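YcgJ protein (Bacillus subtilis, PDB 1XXL) is probably an S-adenosylmethionine-dependent methyltransferase of Rossmann-like fold, although its exact function is not established. Local coordinates at residues C93-H98 and W174-Q179; E135-L140 and D210-T215; R142-S147 and I184-T189; H148-E151 and S155-Q158. One frame throughout, in Å; residues are numbered along the deposited sequence.

In the fold
Interaction 2 is the buried contact of the four. It is all hydrocarbon and packs helix 131-144 against the end of helix 206-211. Interactions 1, 3 and 4 are made mostly by partly exposed residues and are polar or mixed. Interactions 1 and 3 each gather side chains round sulfate ions, whereas interaction 4 is a salt bridge. Helix 131-144 serves both interaction 2 and interaction 3, about two turns apart. Asn138, within the range of interaction 2, bonds to the loop 148-151 of interaction 4. That loop also meets His98 of interaction 1 and Arg142 of interaction 3. Interaction 1 alone holds a residue of the S-adenosylmethionine site, Arg94.

Interaction 1. Residues C93-H98 and W174-Q179; sequences CRYAAH and WNLPIQ. With SO4 (sulfate ion), chain D; SO4 (sulfate ion), chain C.
Tyr95 points its hydroxyl at the edge of the Trp174 indole, with Tyr95 OH 3.6 Å from Trp174 CZ2 and near the ring plane. The two side chains approach at a slant and do not stack. Leu176 comes from the opposite direction to Tyr95, and its CD2 lies 4.1 Å from Tyr95 CE1. The tyrosine CG is anti to its carbonyl carbon (chi1 -62°), which sends the ring across to strand 166-179. Trp174 has CG between its backbone N and carbonyl carbon (chi1 67°), and this brings the indole back toward Tyr95.

One sulfate ion, probably from the crystallisation liquor, fills the corner between them. Tyr95 OH donates to its O4; the modelled bond is very short, so its exact length is doubtful. Trp174 NE1 is 2.9 Å from O1 of the same sulfate, and Leu176 CD1 is 3.6 Å from its O3. An alanine in place of Trp174 would probably remove the ring edge beside the tyrosine hydroxyl and the NE1 close to the sulfate.

Arg94, an S-adenosylmethionine-binding residue, grips a second sulfate in its guanidinium plane. Arg94 NH1 donates to O3 of this sulfate at 3.2 Å, almost straight at 176°, and NH2 donates to O4. Helix 7-17 packs on Arg94 and Tyr95. Tyr95 also rests on Val123 of strand 118-125 and, like Trp174, on Ala229 of strand 222-236.

Interaction 2. Residues E135-L140 and D210-T215; sequences EFVNHL and DTFCIT
Phe212 meets both Phe136 and Val137 of helix 131-144, and it has the most surface covered of any residue here. Its ring lies nearly parallel to that of Phe136, with 19° between the planes. The two are slid so far apart that they barely overlap, and the centroids stand 5.6 Å from each other. The touch is therefore made by neighbouring ring carbons: Phe136 CD1 is 3.7 Å from Phe212 CD2. The side chains run past one another in opposite directions.

Val137 crosses Phe212 at about a right angle. Its CB sits 3.5 Å from Phe212 CZ, and its two methyls spread beside the same end of the ring. CG1 of the valine lies between the backbone N and the carbonyl carbon (chi1 70°), while CG2 is anti to N. Both branches thus reach Phe212, CG1 at CZ and CG2 mainly at CE1. On one face of the Phe212 ring, Thr211 CG2 stands 3.8 Å above the plane, over the ring centre.

Ile214 adds a smaller touch. Its CD1 reaches Phe136 CZ at 3.9 Å. Between Phe212 and Ile214 the chain turns at Cys213, which has positive phi and is the C-prime residue of a Schellman motif ending helix 206-211. That turn carries the chain from one Phe136 neighbour to the other. The stacked ring on Phe136 is that of His200, and Leu227 of strand 222-236 touches Val137.

No hydrogen bond joins the two segments. The contact rests on van der Waals packing and the burial of aromatic and branched side chains, so its fit depends on shape rather than on bond direction.

Interaction 3. Residues R142-S147 and I184-T189; sequences RLRDPS and IKRGGT. With SO4 (sulfate ion), chain E.
Arg144 and Arg186 reach from two helices to the same sulfate ion, probably taken from the crystallisation liquor. Arg144 offers two nitrogens: NH2 donates to sulfate O4 at 3.0 Å and 172°, and NH1 donates to sulfate O1 at 3.2 Å. O1 lies in the guanidinium plane, at its edge. Arg186 donates from NE to sulfate O4 at 3.0 Å and from NH2 to sulfate O3 at 3.1 Å. O4 is thus held by both arginines. The anion probably offsets the two positive charges.

Apart from the ion, the contact is made of Arg144's chain. Arg144 CG touches Thr189 CG2 at 3.6 Å, the two side chains crossing at about a right angle. The arginine is bent at chi2 (-111°) and extended beyond it, which carries the guanidinium past Thr189 to Gly187 and the sulfate. Arg144 NE lies 3.7 Å from Gly187 CA. A side chain on Gly187 would run into this nitrogen, so glycine suits the place. Arg144 NH2 also comes 3.7 Å from Arg186 CB.

Trp183, next to the 184-189 segment, also holds the guanidinium directly. Its O accepts from Arg144 NH2, and its ring makes a cation-pi contact with the same arginine. Further out, Gly188 has positive phi in a Schellman motif that closes helix 180-187 and leads the chain on to Thr189, which meets Arg144 CG.

The contact joins the C-terminal end of helix 131-144 to that of helix 180-187. Helix 191-202 borders both: its Ile197 touches Leu143 and Arg144, and its Glu194 touches Thr189.

Interaction 4. Residues H148-E151 and S155-Q158; sequences HVRE and SEWQ
Arg150 brings the edge of its guanidinium against one carboxylate oxygen of Glu156, forming a salt bridge. Arg150 NH2 donates to Glu156 OE2 at 2.8 Å, and the bond is fairly straight at 168°. The oxygen lies in the guanidinium plane and is approached on its syn side, with the donor tilted out of the carboxylate plane. Arg150 NE adds only a weak bond to the same Glu156 OE2, at 3.5 Å. The two flat groups stand almost perpendicular, 87° apart. This is not the coplanar pairing in which two nitrogens face two oxygens. Glu156 OE1 is 3.4 Å from Arg150 NH2.

The side chains come from opposite directions. Arg150 has CG anti to its backbone N (chi1 169°) and is extended from CG to NE, a shape that carries the guanidinium to the first turn of helix 154-163. Its NH2 has a second acidic partner, Asp134 of helix 131-144. A leucine at Arg150 would probably leave Glu156 and Asp134 without their shared positive partner.

Backbone bonds from Val149 and Arg150 to His98 tie the same loop to the turn after strand 88-94. The contact itself is a partly exposed, local salt bridge between the loop 148-151 and the start of the helix that follows it. Glu156 OE2 also accepts from the backbone N of Ser153, just before that helix. With the glutamate in the first turn, this is consistent with half of a capping box.

Interaction 1. Residues C93-H98 and W174-Q179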
loop_
_atom_site.group_PDB
_atom_site.type_symbol
_atom_site.label_atom_id
_atom_site.label_comp_id
_atom_site.label_asym_id
_atom_site.label_seq_id
_atom_site.Cartn_x
_atom_site.Cartn_y
_atom_site.Cartn_z
ATOM N N CYS A 93 3.657 -4.999 -2.179
ATOM C CA CYS A 93 2.423 -4.269 -2.319
ATOM C C CYS A 93 2.586 -3.015 -1.457
ATOM O O CYS A 93 2.567 -3.114 -0.234
ATOM C CB CYS A 93 1.251 -5.156 -1.843
ATOM S SG CYS A 93 -0.347 -4.412 -2.082
ATOM N N ARG A 94 2.802 -1.864 -2.098
ATOM C CA ARG A 94 3.117 -0.610 -1.400
ATOM C C ARG A 94 2.035 0.433 -1.594
ATOM O O ARG A 94 1.779 0.868 -2.710
ATOM C CB ARG A 94 4.466 -0.060 -1.844
ATOM C CG ARG A 94 4.942 1.136 -0.993
ATOM C CD ARG A 94 6.410 1.484 -1.248
ATOM N NE ARG A 94 6.617 1.898 -2.641
ATOM C CZ ARG A 94 7.215 3.015 -3.056
ATOM N NH1 ARG A 94 7.703 3.904 -2.197
ATOM N NH2 ARG A 94 7.330 3.246 -4.354
ATOM N N TYR A 95 1.382 0.799 -0.499
ATOM C CA TYR A 95 0.266 1.736 -0.485
ATOM C C TYR A 95 -0.774 1.457 -1.565
ATOM O O TYR A 95 -1.313 2.368 -2.182
ATOM C CB TYR A 95 0.768 3.196 -0.530
ATOM C CG TYR A 95 1.627 3.582 0.669
ATOM C CD1 TYR A 95 1.106 3.572 1.961
ATOM C CD2 TYR A 95 2.953 3.976 0.504
ATOM C CE1 TYR A 95 1.878 3.960 3.066
ATOM C CE2 TYR A 95 3.757 4.350 1.614
ATOM C CZ TYR A 95 3.211 4.343 2.882
ATOM O OH TYR A 95 3.979 4.689 3.957
ATOM N N ALA A 96 -1.073 0.179 -1.781
ATOM C CA ALA A 96 -2.052 -0.209 -2.791
ATOM C C ALA A 96 -3.269 -0.934 -2.223
ATOM O O ALA A 96 -4.340 -0.846 -2.793
ATOM C CB ALA A 96 -1.372 -1.089 -3.840
ATOM N N ALA A 97 -3.103 -1.673 -1.133
ATOM C CA ALA A 97 -4.185 -2.536 -0.606
ATOM C C ALA A 97 -5.483 -1.798 -0.285
ATOM O O ALA A 97 -6.579 -2.362 -0.449
ATOM C CB ALA A 97 -3.715 -3.294 0.611
ATOM N N HIS A 98 -5.369 -0.554 0.175
ATOM C CA HIS A 98 -6.567 0.232 0.485
ATOM C C HIS A 98 -7.454 0.516 -0.731
ATOM O O HIS A 98 -8.594 0.939 -0.573
ATOM C CB HIS A 98 -6.231 1.532 1.248
ATOM C CG HIS A 98 -5.323 2.469 0.515
ATOM N ND1 HIS A 98 -3.950 2.452 0.672
ATOM C CD2 HIS A 98 -5.593 3.487 -0.340
ATOM C CE1 HIS A 98 -3.418 3.403 -0.079
ATOM N NE2 HIS A 98 -4.393 4.036 -0.710
ATOM N N TRP A 174 5.216 3.300 11.750
ATOM C CA TRP A 174 5.613 4.703 11.841
ATOM C C TRP A 174 4.434 5.579 11.523
ATOM O O TRP A 174 3.468 5.125 10.886
ATOM C CB TRP A 174 6.804 4.990 10.907
ATOM C CG TRP A 174 6.502 4.879 9.454
ATOM C CD1 TRP A 174 6.147 5.894 8.615
ATOM C CD2 TRP A 174 6.559 3.691 8.650
ATOM N NE1 TRP A 174 5.952 5.406 7.344
ATOM C CE2 TRP A 174 6.205 4.060 7.335
ATOM C CE3 TRP A 174 6.868 2.345 8.917
ATOM C CZ2 TRP A 174 6.162 3.140 6.291
ATOM C CZ3 TRP A 174 6.826 1.432 7.873
ATOM C CH2 TRP A 174 6.466 1.832 6.592
ATOM N N ASN A 175 4.500 6.819 12.002
ATOM C CA ASN A 175 3.521 7.865 11.658
ATOM C C ASN A 175 3.918 8.451 10.322
ATOM O O ASN A 175 5.062 8.877 10.136
ATOM C CB ASN A 175 3.479 8.965 12.729
ATOM C CG ASN A 175 2.644 8.570 13.955
ATOM O OD1 ASN A 175 1.919 7.579 13.939
ATOM N ND2 ASN A 175 2.721 9.372 15.005
ATOM N N LEU A 176 3.000 8.427 9.365
ATOM C CA LEU A 176 3.257 8.975 8.042
ATOM C C LEU A 176 2.740 10.408 8.019
ATOM O O LEU A 176 1.547 10.617 8.034
ATOM C CB LEU A 176 2.550 8.120 6.986
ATOM C CG LEU A 176 2.523 8.597 5.539
ATOM C CD1 LEU A 176 3.934 8.609 4.989
ATOM C CD2 LEU A 176 1.610 7.672 4.722
ATOM N N PRO A 177 3.648 11.405 7.998
ATOM C CA PRO A 177 3.221 12.804 8.083
ATOM C C PRO A 177 2.641 13.305 6.773
ATOM O O PRO A 177 3.193 13.024 5.699
ATOM C CB PRO A 177 4.522 13.557 8.427
ATOM C CG PRO A 177 5.598 12.719 7.828
ATOM C CD PRO A 177 5.116 11.280 7.924
ATOM N N ILE A 178 1.526 14.009 6.861
ATOM C CA ILE A 178 0.859 14.552 5.687
ATOM C C ILE A 178 0.772 16.071 5.831
ATOM O O ILE A 178 0.230 16.578 6.812
ATOM C CB ILE A 178 -0.541 13.923 5.457
ATOM C CG1 ILE A 178 -0.401 12.497 4.886
ATOM C CG2 ILE A 178 -1.333 14.717 4.415
ATOM C CD1 ILE A 178 -0.465 11.510 5.867
ATOM N N GLN A 179 1.355 16.772 4.861
ATOM C CA GLN A 179 1.231 18.206 4.741
ATOM C C GLN A 179 -0.056 18.476 3.961
ATOM O O GLN A 179 -0.185 18.116 2.802
ATOM C CB GLN A 179 2.453 18.813 4.038
ATOM C CG GLN A 179 3.818 18.545 4.734
ATOM C CD GLN A 179 3.879 18.949 6.217
ATOM O OE1 GLN A 179 4.359 18.178 7.084
ATOM N NE2 GLN A 179 3.373 20.125 6.523
HETATM S S SO4 D . 7.085 6.445 3.456
HETATM O O1 SO4 D . 7.284 5.916 4.779
HETATM O O2 SO4 D . 8.094 5.934 2.517
HETATM O O3 SO4 D . 7.147 7.864 3.509
HETATM O O4 SO4 D . 5.758 6.164 3.039
HETATM S S SO4 C . 9.111 6.616 -4.609
HETATM O O1 SO4 C . 10.025 5.576 -5.057
HETATM O O2 SO4 C . 9.555 7.897 -5.161
HETATM O O3 SO4 C . 9.112 6.649 -3.152
HETATM O O4 SO4 C . 7.740 6.362 -5.072
#

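Interaction 2. Residues E135-L140 and D210-T215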
loop_
_atom_site.group_PDB
_atom_site.type_symbol
_atom_site.label_atom_id
_atom_site.label_comp_id
_atom_site.label_asym_id
_atom_site.label_seq_id
_atom_site.Cartn_x
_atom_site.Cartn_y
_atom_site.Cartn_z
ATOM N N GLU A 135 -13.097 4.272 11.456
ATOM C CA GLU A 135 -14.068 5.016 10.668
ATOM C C GLU A 135 -13.599 6.464 10.324
ATOM O O GLU A 135 -13.766 6.935 9.201
ATOM C CB GLU A 135 -15.326 4.986 11.513
ATOM C CG GLU A 135 -16.552 5.628 11.060
ATOM C CD GLU A 135 -17.687 5.311 12.066
ATOM O OE1 GLU A 135 -18.614 6.149 12.205
ATOM O OE2 GLU A 135 -17.619 4.229 12.740
ATOM N N PHE A 136 -12.975 7.146 11.277
ATOM C CA PHE A 136 -12.532 8.531 11.071
ATOM C C PHE A 136 -11.530 8.624 9.924
ATOM O O PHE A 136 -11.674 9.437 9.007
ATOM C CB PHE A 136 -11.899 9.082 12.349
ATOM C CG PHE A 136 -11.384 10.472 12.203
ATOM C CD1 PHE A 136 -10.065 10.710 11.815
ATOM C CD2 PHE A 136 -12.215 11.557 12.442
ATOM C CE1 PHE A 136 -9.604 12.006 11.669
ATOM C CE2 PHE A 136 -11.747 12.838 12.304
ATOM C CZ PHE A 136 -10.450 13.060 11.914
ATOM N N VAL A 137 -10.524 7.763 9.982
ATOM C CA VAL A 137 -9.467 7.781 9.003
ATOM C C VAL A 137 -9.919 7.240 7.654
ATOM O O VAL A 137 -9.494 7.755 6.629
ATOM C CB VAL A 137 -8.173 7.100 9.515
ATOM C CG1 VAL A 137 -8.315 5.576 9.652
ATOM C CG2 VAL A 137 -6.985 7.484 8.604
ATOM N N ASN A 138 -10.784 6.226 7.646
ATOM C CA ASN A 138 -11.318 5.734 6.376
ATOM C C ASN A 138 -12.185 6.762 5.657
ATOM O O ASN A 138 -12.089 6.920 4.414
ATOM C CB ASN A 138 -12.075 4.414 6.550
ATOM C CG ASN A 138 -11.158 3.215 6.430
ATOM O OD1 ASN A 138 -10.726 2.891 5.334
ATOM N ND2 ASN A 138 -10.838 2.572 7.554
ATOM N N HIS A 139 -13.019 7.451 6.427
ATOM C CA HIS A 139 -13.829 8.546 5.905
ATOM C C HIS A 139 -12.916 9.674 5.376
ATOM O O HIS A 139 -13.144 10.185 4.277
ATOM C CB HIS A 139 -14.798 9.080 6.982
ATOM C CG HIS A 139 -15.794 10.069 6.461
ATOM N ND1 HIS A 139 -16.708 9.758 5.475
ATOM C CD2 HIS A 139 -16.014 11.368 6.777
ATOM C CE1 HIS A 139 -17.450 10.823 5.208
ATOM N NE2 HIS A 139 -17.038 11.818 5.975
ATOM N N LEU A 140 -11.891 10.055 6.143
ATOM C CA LEU A 140 -10.981 11.129 5.707
ATOM C C LEU A 140 -10.377 10.800 4.353
ATOM O O LEU A 140 -10.395 11.619 3.437
ATOM C CB LEU A 140 -9.878 11.368 6.717
ATOM C CG LEU A 140 -8.776 12.383 6.372
ATOM C CD1 LEU A 140 -9.331 13.796 6.221
ATOM C CD2 LEU A 140 -7.738 12.347 7.451
ATOM N N ASP A 210 -5.336 13.242 18.837
ATOM C CA ASP A 210 -4.113 12.642 19.386
ATOM C C ASP A 210 -3.563 11.565 18.446
ATOM O O ASP A 210 -2.410 11.600 18.053
ATOM C CB ASP A 210 -4.423 12.054 20.782
ATOM C CG ASP A 210 -3.187 11.415 21.467
ATOM O OD1 ASP A 210 -2.058 11.984 21.374
ATOM O OD2 ASP A 210 -3.354 10.334 22.114
ATOM N N THR A 211 -4.401 10.611 18.070
ATOM C CA THR A 211 -3.972 9.490 17.249
ATOM C C THR A 211 -3.437 9.945 15.897
ATOM O O THR A 211 -2.439 9.427 15.423
ATOM C CB THR A 211 -5.143 8.504 17.021
ATOM O OG1 THR A 211 -5.555 7.965 18.288
ATOM C CG2 THR A 211 -4.732 7.359 16.099
ATOM N N PHE A 212 -4.108 10.903 15.269
ATOM C CA PHE A 212 -3.743 11.324 13.911
ATOM C C PHE A 212 -3.004 12.671 13.866
ATOM O O PHE A 212 -2.908 13.276 12.811
ATOM C CB PHE A 212 -4.978 11.315 12.982
ATOM C CG PHE A 212 -5.645 9.967 12.893
ATOM C CD1 PHE A 212 -5.010 8.910 12.270
ATOM C CD2 PHE A 212 -6.886 9.737 13.486
ATOM C CE1 PHE A 212 -5.606 7.680 12.200
ATOM C CE2 PHE A 212 -7.477 8.492 13.424
ATOM C CZ PHE A 212 -6.843 7.472 12.781
ATOM N N CYS A 213 -2.496 13.126 15.017
ATOM C CA CYS A 213 -1.588 14.265 15.094
ATOM C C CYS A 213 -2.101 15.463 14.303
ATOM O O CYS A 213 -1.390 16.033 13.482
ATOM C CB CYS A 213 -0.222 13.868 14.573
ATOM S SG CYS A 213 0.462 12.413 15.374
ATOM N N ILE A 214 -3.340 15.846 14.566
ATOM C CA ILE A 214 -4.010 16.871 13.784
ATOM C C ILE A 214 -3.536 18.256 14.204
ATOM O O ILE A 214 -3.624 18.639 15.376
ATOM C CB ILE A 214 -5.545 16.741 13.890
ATOM C CG1 ILE A 214 -5.994 15.419 13.290
ATOM C CG2 ILE A 214 -6.266 17.874 13.134
ATOM C CD1 ILE A 214 -7.540 15.146 13.456
ATOM N N THR A 215 -3.005 18.995 13.239
ATOM C CA THR A 215 -2.558 20.366 13.466
ATOM C C THR A 215 -3.392 21.299 12.570
ATOM O O THR A 215 -3.534 21.038 11.378
ATOM C CB THR A 215 -1.040 20.518 13.198
ATOM O OG1 THR A 215 -0.311 19.674 14.108
ATOM C CG2 THR A 215 -0.582 21.964 13.416
#

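Interaction 3. Residues R142-S147 and I184-T189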
loop_
_atom_site.group_PDB
_atom_site.type_symbol
_atom_site.label_atom_id
_atom_site.label_comp_id
_atom_site.label_asym_id
_atom_site.label_seq_id
_atom_site.Cartn_x
_atom_site.Cartn_y
_atom_site.Cartn_z
ATOM N N ARG A 142 -11.414 8.515 2.065
ATOM C CA ARG A 142 -12.434 8.396 1.015
ATOM C C ARG A 142 -12.931 9.773 0.510
ATOM O O ARG A 142 -13.254 9.931 -0.662
ATOM C CB ARG A 142 -13.626 7.543 1.492
ATOM C CG ARG A 142 -14.373 6.795 0.351
ATOM C CD ARG A 142 -15.203 5.556 0.923
ATOM N NE ARG A 142 -14.443 4.501 1.667
ATOM C CZ ARG A 142 -14.616 4.162 2.961
ATOM N NH1 ARG A 142 -15.490 4.796 3.732
ATOM N NH2 ARG A 142 -13.891 3.178 3.513
ATOM N N LEU A 143 -13.005 10.754 1.395
ATOM C CA LEU A 143 -13.431 12.105 1.008
ATOM C C LEU A 143 -12.457 12.666 -0.027
ATOM O O LEU A 143 -12.855 13.318 -1.001
ATOM C CB LEU A 143 -13.478 13.029 2.228
ATOM C CG LEU A 143 -14.691 12.906 3.152
ATOM C CD1 LEU A 143 -14.505 13.752 4.379
ATOM C CD2 LEU A 143 -15.952 13.356 2.432
ATOM N N ARG A 144 -11.181 12.370 0.178
ATOM C CA ARG A 144 -10.135 12.912 -0.661
ATOM C C ARG A 144 -9.961 12.081 -1.920
ATOM O O ARG A 144 -9.652 12.625 -2.970
ATOM C CB ARG A 144 -8.836 13.025 0.149
ATOM C CG ARG A 144 -7.680 13.723 -0.559
ATOM C CD ARG A 144 -6.652 12.706 -0.841
ATOM N NE ARG A 144 -5.481 13.273 -1.466
ATOM C CZ ARG A 144 -4.401 12.563 -1.749
ATOM N NH1 ARG A 144 -4.361 11.268 -1.453
ATOM N NH2 ARG A 144 -3.370 13.156 -2.324
ATOM N N ASP A 145 -10.186 10.768 -1.826
ATOM C CA ASP A 145 -9.917 9.847 -2.937
ATOM C C ASP A 145 -11.078 8.858 -3.082
ATOM O O ASP A 145 -11.125 7.861 -2.372
ATOM C CB ASP A 145 -8.589 9.117 -2.672
ATOM C CG ASP A 145 -8.215 8.112 -3.777
ATOM O OD1 ASP A 145 -8.919 8.023 -4.812
ATOM O OD2 ASP A 145 -7.215 7.387 -3.593
ATOM N N PRO A 146 -12.032 9.129 -4.006
ATOM C CA PRO A 146 -13.147 8.191 -4.193
ATOM C C PRO A 146 -12.726 6.796 -4.699
ATOM O O PRO A 146 -13.539 5.904 -4.780
ATOM C CB PRO A 146 -14.052 8.918 -5.205
ATOM C CG PRO A 146 -13.647 10.365 -5.092
ATOM C CD PRO A 146 -12.169 10.292 -4.901
ATOM N N SER A 147 -11.458 6.622 -5.024
ATOM C CA SER A 147 -10.895 5.304 -5.312
ATOM C C SER A 147 -10.688 4.449 -4.036
ATOM O O SER A 147 -10.581 3.215 -4.104
ATOM C CB SER A 147 -9.555 5.499 -6.024
ATOM O OG SER A 147 -9.304 4.406 -6.863
ATOM N N ILE A 184 -4.067 17.924 -0.533
ATOM C CA ILE A 184 -5.253 18.372 -1.258
ATOM C C ILE A 184 -4.949 18.635 -2.724
ATOM O O ILE A 184 -5.703 18.195 -3.579
ATOM C CB ILE A 184 -5.853 19.630 -0.633
ATOM C CG1 ILE A 184 -6.454 19.307 0.739
ATOM C CG2 ILE A 184 -6.906 20.268 -1.568
ATOM C CD1 ILE A 184 -7.584 18.282 0.752
ATOM N N LYS A 185 -3.854 19.346 -3.001
ATOM C CA LYS A 185 -3.407 19.580 -4.389
ATOM C C LYS A 185 -3.171 18.291 -5.200
ATOM O O LYS A 185 -3.680 18.165 -6.299
ATOM C CB LYS A 185 -2.149 20.463 -4.426
ATOM C CG LYS A 185 -2.443 21.950 -4.314
ATOM C CD LYS A 185 -1.193 22.815 -4.605
ATOM C CE LYS A 185 -0.906 22.982 -6.121
ATOM N NZ LYS A 185 0.380 23.757 -6.400
ATOM N N ARG A 186 -2.437 17.332 -4.646
ATOM C CA ARG A 186 -2.188 16.044 -5.320
ATOM C C ARG A 186 -3.453 15.201 -5.533
ATOM O O ARG A 186 -3.483 14.337 -6.417
ATOM C CB ARG A 186 -1.192 15.203 -4.523
ATOM C CG ARG A 186 0.209 15.790 -4.420
ATOM C CD ARG A 186 1.201 14.754 -3.852
ATOM N NE ARG A 186 0.831 14.320 -2.497
ATOM C CZ ARG A 186 1.382 14.746 -1.358
ATOM N NH1 ARG A 186 2.372 15.626 -1.368
ATOM N NH2 ARG A 186 0.944 14.278 -0.190
ATOM N N GLY A 187 -4.471 15.409 -4.693
ATOM C CA GLY A 187 -5.765 14.755 -4.862
ATOM C C GLY A 187 -6.708 15.477 -5.830
ATOM O O GLY A 187 -7.727 14.923 -6.209
ATOM N N GLY A 188 -6.380 16.713 -6.212
ATOM C CA GLY A 188 -7.274 17.556 -7.023
ATOM C C GLY A 188 -8.693 17.728 -6.465
ATOM O O GLY A 188 -9.657 17.850 -7.234
ATOM N N THR A 189 -8.831 17.767 -5.137
ATOM C CA THR A 189 -10.158 17.727 -4.511
ATOM C C THR A 189 -10.840 19.083 -4.707
ATOM O O THR A 189 -10.228 20.128 -4.459
ATOM C CB THR A 189 -10.130 17.298 -2.990
ATOM O OG1 THR A 189 -9.810 18.407 -2.149
ATOM C CG2 THR A 189 -9.122 16.196 -2.735
HETATM S S SO4 E . -0.451 10.797 -1.782
HETATM O O1 SO4 E . -1.556 9.846 -1.689
HETATM O O2 SO4 E . 0.778 10.069 -2.121
HETATM O O3 SO4 E . -0.232 11.463 -0.491
HETATM O O4 SO4 E . -0.786 11.757 -2.837
#

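Interaction 4. Residues H148-E151 and S155-Q158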
loop_
_atom_site.group_PDB
_atom_site.type_symbol
_atom_site.label_atom_id
_atom_site.label_comp_id
_atom_site.label_asym_id
_atom_site.label_seq_id
_atom_site.Cartn_x
_atom_site.Cartn_y
_atom_site.Cartn_z
ATOM N N HIS A 148 -10.621 5.123 -2.884
ATOM C CA HIS A 148 -10.386 4.489 -1.586
ATOM C C HIS A 148 -11.505 3.519 -1.278
ATOM O O HIS A 148 -12.672 3.876 -1.357
ATOM C CB HIS A 148 -10.324 5.549 -0.484
ATOM C CG HIS A 148 -9.953 5.003 0.859
ATOM N ND1 HIS A 148 -8.646 4.867 1.266
ATOM C CD2 HIS A 148 -10.714 4.560 1.887
ATOM C CE1 HIS A 148 -8.617 4.362 2.488
ATOM N NE2 HIS A 148 -9.859 4.174 2.893
ATOM N N VAL A 149 -11.147 2.283 -0.969
ATOM C CA VAL A 149 -12.140 1.264 -0.604
ATOM C C VAL A 149 -12.115 1.119 0.905
ATOM O O VAL A 149 -13.071 1.475 1.579
ATOM C CB VAL A 149 -11.869 -0.089 -1.308
ATOM C CG1 VAL A 149 -12.819 -1.155 -0.806
ATOM C CG2 VAL A 149 -12.014 0.076 -2.846
ATOM N N ARG A 150 -11.021 0.605 1.454
ATOM C CA ARG A 150 -10.907 0.498 2.907
ATOM C C ARG A 150 -9.470 0.216 3.283
ATOM O O ARG A 150 -8.817 -0.572 2.620
ATOM C CB ARG A 150 -11.812 -0.633 3.456
ATOM C CG ARG A 150 -11.517 -0.955 4.931
ATOM C CD ARG A 150 -12.444 -1.963 5.562
ATOM N NE ARG A 150 -11.936 -2.320 6.886
ATOM C CZ ARG A 150 -12.040 -1.566 7.975
ATOM N NH1 ARG A 150 -12.670 -0.386 7.928
ATOM N NH2 ARG A 150 -11.507 -1.993 9.126
ATOM N N GLU A 151 -8.987 0.886 4.334
ATOM C CA GLU A 151 -7.749 0.504 4.977
ATOM C C GLU A 151 -8.095 -0.351 6.193
ATOM O O GLU A 151 -8.811 0.088 7.128
ATOM C CB GLU A 151 -6.838 1.715 5.291
ATOM C CG GLU A 151 -7.276 2.690 6.360
ATOM C CD GLU A 151 -6.789 4.125 6.071
ATOM O OE1 GLU A 151 -5.712 4.514 6.580
ATOM O OE2 GLU A 151 -7.485 4.853 5.313
ATOM N N SER A 155 -5.404 -6.179 13.222
ATOM C CA SER A 155 -6.198 -7.384 13.510
ATOM C C SER A 155 -6.682 -8.081 12.286
ATOM O O SER A 155 -6.568 -9.290 12.168
ATOM C CB SER A 155 -7.482 -6.968 14.240
ATOM O OG SER A 155 -7.205 -6.993 15.567
ATOM N N GLU A 156 -7.314 -7.314 11.412
ATOM C CA GLU A 156 -7.811 -7.862 10.165
ATOM C C GLU A 156 -6.711 -8.462 9.302
ATOM O O GLU A 156 -6.898 -9.530 8.745
ATOM C CB GLU A 156 -8.612 -6.818 9.395
ATOM C CG GLU A 156 -9.925 -6.494 10.086
ATOM C CD GLU A 156 -10.678 -5.335 9.449
ATOM O OE1 GLU A 156 -11.932 -5.361 9.518
ATOM O OE2 GLU A 156 -10.045 -4.391 8.900
ATOM N N TRP A 157 -5.565 -7.785 9.176
ATOM C CA TRP A 157 -4.437 -8.351 8.424
ATOM C C TRP A 157 -3.930 -9.619 9.044
ATOM O O TRP A 157 -3.622 -10.575 8.342
ATOM C CB TRP A 157 -3.266 -7.367 8.346
ATOM C CG TRP A 157 -3.487 -6.270 7.347
ATOM C CD1 TRP A 157 -3.615 -4.946 7.606
ATOM C CD2 TRP A 157 -3.611 -6.420 5.936
ATOM N NE1 TRP A 157 -3.780 -4.252 6.438
ATOM C CE2 TRP A 157 -3.799 -5.132 5.396
ATOM C CE3 TRP A 157 -3.561 -7.516 5.071
ATOM C CZ2 TRP A 157 -3.940 -4.901 4.011
ATOM C CZ3 TRP A 157 -3.704 -7.296 3.695
ATOM C CH2 TRP A 157 -3.890 -5.996 3.180
ATOM N N GLN A 158 -3.810 -9.631 10.367
ATOM C CA GLN A 158 -3.381 -10.851 11.045
ATOM C C GLN A 158 -4.329 -12.027 10.777
ATOM O O GLN A 158 -3.853 -13.149 10.549
ATOM C CB GLN A 158 -3.251 -10.639 12.539
ATOM C CG GLN A 158 -2.131 -9.737 12.895
ATOM C CD GLN A 158 -2.188 -9.347 14.319
ATOM O OE1 GLN A 158 -2.272 -10.189 15.192
ATOM N NE2 GLN A 158 -2.123 -8.074 14.568
#